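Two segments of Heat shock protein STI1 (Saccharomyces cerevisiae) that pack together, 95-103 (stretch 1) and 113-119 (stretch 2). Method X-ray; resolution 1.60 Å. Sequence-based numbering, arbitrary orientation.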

# COMPACT_ATOMS: atom_id res chain seq x y z
N LEU A 95 -7.76 0.03 9.77
CA LEU A 95 -8.65 1.00 9.17
C LEU A 95 -8.97 2.16 10.10
O LEU A 95 -9.19 3.30 9.62
CB LEU A 95 -9.94 0.40 8.67
CG LEU A 95 -9.65 -0.50 7.49
CD1 LEU A 95 -10.74 -1.60 7.23
CD2 LEU A 95 -9.37 0.37 6.26
N ASP A 96 -9.07 1.87 11.40
CA ASP A 96 -9.23 2.96 12.42
C ASP A 96 -8.09 3.97 12.35
O ASP A 96 -8.31 5.20 12.36
CB ASP A 96 -9.27 2.35 13.82
CG ASP A 96 -10.63 1.87 14.19
OD1 ASP A 96 -11.62 2.22 13.50
OD2 ASP A 96 -10.70 1.13 15.20
N ALA A 97 -6.89 3.46 12.17
CA ALA A 97 -5.69 4.30 12.10
C ALA A 97 -5.62 5.05 10.80
O ALA A 97 -5.28 6.26 10.80
CB ALA A 97 -4.45 3.44 12.27
N ALA A 98 -6.09 4.40 9.71
CA ALA A 98 -6.11 4.97 8.40
C ALA A 98 -7.13 6.08 8.41
O ALA A 98 -6.89 7.12 7.82
CB ALA A 98 -6.50 3.91 7.33
N ARG A 99 -8.28 5.89 9.08
CA ARG A 99 -9.31 6.94 9.03
C ARG A 99 -8.83 8.22 9.70
O ARG A 99 -9.09 9.34 9.24
CB ARG A 99 -10.60 6.45 9.71
CG ARG A 99 -11.81 7.43 9.56
CD ARG A 99 -13.02 6.98 10.40
NE ARG A 99 -13.21 5.51 10.30
CZ ARG A 99 -12.84 4.64 11.26
NH1 ARG A 99 -13.03 3.34 11.11
NH2 ARG A 99 -12.30 5.09 12.39
N THR A 100 -8.17 8.04 10.83
CA THR A 100 -7.59 9.16 11.62
C THR A 100 -6.55 9.93 10.84
O THR A 100 -6.63 11.14 10.74
CB THR A 100 -6.95 8.55 12.86
OG1 THR A 100 -7.99 8.06 13.72
CG2 THR A 100 -6.01 9.58 13.61
N LYS A 101 -5.56 9.21 10.30
CA LYS A 101 -4.53 9.79 9.42
C LYS A 101 -5.14 10.44 8.20
O LYS A 101 -4.72 11.51 7.82
CB LYS A 101 -3.48 8.74 9.02
CG LYS A 101 -2.47 8.45 10.13
CD LYS A 101 -1.57 9.66 10.39
CE LYS A 101 -0.91 9.62 11.77
NZ LYS A 101 0.53 9.30 11.69
N ASP A 102 -6.18 9.83 7.63
CA ASP A 102 -6.79 10.39 6.44
C ASP A 102 -7.38 11.77 6.72
O ASP A 102 -7.15 12.71 5.95
CB ASP A 102 -7.83 9.44 5.85
CG ASP A 102 -8.50 10.00 4.63
OD1 ASP A 102 -9.74 10.29 4.70
OD2 ASP A 102 -7.78 10.13 3.59
N ALA A 103 -8.13 11.88 7.81
CA ALA A 103 -8.58 13.19 8.29
C ALA A 103 -7.45 14.21 8.54
O ALA A 103 -7.54 15.34 8.06
CB ALA A 103 -9.46 13.02 9.53
N GLU A 113 -13.38 5.22 0.79
CA GLU A 113 -12.74 3.93 0.57
C GLU A 113 -12.53 3.22 1.91
O GLU A 113 -12.83 2.03 2.07
CB GLU A 113 -11.42 4.10 -0.15
CG GLU A 113 -10.68 2.71 -0.23
CD GLU A 113 -9.41 2.68 -1.07
OE1 GLU A 113 -9.01 1.52 -1.47
OE2 GLU A 113 -8.82 3.76 -1.29
N ILE A 114 -12.15 3.98 2.93
CA ILE A 114 -11.84 3.38 4.20
C ILE A 114 -13.12 2.84 4.82
O ILE A 114 -13.10 1.73 5.38
CB ILE A 114 -11.20 4.40 5.14
CG1 ILE A 114 -9.78 4.76 4.59
CG2 ILE A 114 -11.18 3.84 6.56
CD1 ILE A 114 -9.07 5.93 5.31
N ASP A 115 -14.21 3.59 4.69
CA ASP A 115 -15.51 3.17 5.27
C ASP A 115 -16.03 1.87 4.59
O ASP A 115 -16.58 0.97 5.23
CB ASP A 115 -16.58 4.27 5.16
CG ASP A 115 -16.39 5.43 6.18
OD1 ASP A 115 -15.62 5.25 7.18
OD2 ASP A 115 -16.99 6.51 5.98
N GLN A 116 -15.81 1.71 3.31
CA GLN A 116 -16.30 0.49 2.69
C GLN A 116 -15.42 -0.74 3.01
O GLN A 116 -15.95 -1.86 3.10
CB GLN A 116 -16.58 0.65 1.19
CG GLN A 116 -15.36 0.94 0.31
CD GLN A 116 -14.73 -0.30 -0.26
OE1 GLN A 116 -15.38 -1.30 -0.44
NE2 GLN A 116 -13.44 -0.22 -0.57
N LEU A 117 -14.12 -0.49 3.19
CA LEU A 117 -13.23 -1.56 3.69
C LEU A 117 -13.64 -1.95 5.08
O LEU A 117 -13.70 -3.14 5.37
CB LEU A 117 -11.74 -1.14 3.67
CG LEU A 117 -11.25 -0.95 2.24
CD1 LEU A 117 -9.88 -0.34 2.24
CD2 LEU A 117 -11.34 -2.24 1.31
N TYR A 118 -13.98 -0.96 5.91
CA TYR A 118 -14.36 -1.24 7.27
C TYR A 118 -15.62 -2.10 7.33
O TYR A 118 -15.68 -3.08 8.13
CB TYR A 118 -14.67 0.05 8.03
CG TYR A 118 -14.71 -0.22 9.53
CD1 TYR A 118 -13.56 -0.08 10.30
CD2 TYR A 118 -15.91 -0.64 10.16
CE1 TYR A 118 -13.59 -0.32 11.67
CE2 TYR A 118 -15.97 -0.83 11.49
CZ TYR A 118 -14.79 -0.69 12.25
OH TYR A 118 -14.80 -0.94 13.59
N TYR A 119 -16.59 -1.73 6.49
CA TYR A 119 -17.87 -2.43 6.44
C TYR A 119 -17.62 -3.88 6.01
O TYR A 119 -18.23 -4.79 6.55
CB TYR A 119 -18.83 -1.78 5.44
CG TYR A 119 -20.16 -2.48 5.51
CD1 TYR A 119 -20.92 -2.44 6.70
CD2 TYR A 119 -20.62 -3.26 4.44
CE1 TYR A 119 -22.16 -3.14 6.81
CE2 TYR A 119 -21.84 -3.96 4.53
CZ TYR A 119 -22.59 -3.90 5.71
OH TYR A 119 -23.77 -4.58 5.80

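Antiparallel helices in helical-repeat proteins commonly meet through a few apolar side chains flanked by longer polar ones, and the contact between residues 95-103 and 113-119 of STI1 is a compact example. The two helix axes run at 168° to one another and approach to 9.9 Å, burying 417 Å² in all. No hydrogen bond crosses between the segments, so the fit of side chains carries most of the contact.

I114 is the centrepiece. Its CA-to-CB bond points toward the opposing helix, and its chi1 of m with chi2 of t extends CD1 along the partner surface while CG2 branches off to meet a different part of it. The side chain thereby becomes a knob in a hole formed by L95, A98, R99 and D102. I114 CD1 reaches deepest into the groove: it lies 3.5 Å from A98 O, 3.8 Å from A98 CB and 3.8 Å from D102 CB. Meanwhile I114 CG2 packs 3.7 Å from L95 O and 3.9 Å from L95 CD2. The small side chain of A98 brings little bulk to the hole, and the isoleucine approaches the backbone there. The carbonyls it touches are already engaged, L95 O accepting from R99 N at 2.8 Å and A98 O from D102 N at 2.8 Å, so apolar contact leaves neither without a partner.

L95 answers from the other side of the interface with the same m,t pair of rotamers, a common choice for leucine in a helix. L95 CD2 lies between I114 and L117, 3.9 Å from I114 CG2 and 3.8 Å from L117 CB, while L95 CD1 also packs on L117, 3.7 Å from L117 CB, and reaches the backbone of the second helix at Y118 N, 3.6 Å away. L117, also m,t and pointing toward the partner, contributes a smaller share of the covered surface.

Toward the margin, the long side chains start sideways and bring their ends inward. Y118 adopts chi1 t, and its ring lies alongside the first helix, with L95 CB at the ring edge, 4.0 Å from Y118 CD1. R99 also uses t for chi1 and chi2, carrying the chain outward before chi3 of m and a chi4 of 102° turn the guanidinium back along its own helix. There it is held by D96, one turn earlier: R99 NH1 donates to D96 OD1 at 3.0 Å in a salt bridge, and R99 NH2 donates to the same oxygen at 3.2 Å. In this clasped position the arginine lies beside the tyrosine, where R99 NH1 comes within 3.6 Å of Y118 CD1, and D96 OD1 itself lies 3.7 Å from Y118 CE1.

D115 completes the margin. Its CA-to-CB bond points away, yet its carboxylate comes nearer, and D115 OD1 forms a long salt bridge of 4.0 Å with R99 NE, near the guanidinium plane. The arginine thus faces an acid on each helix, the closer one belonging to its own.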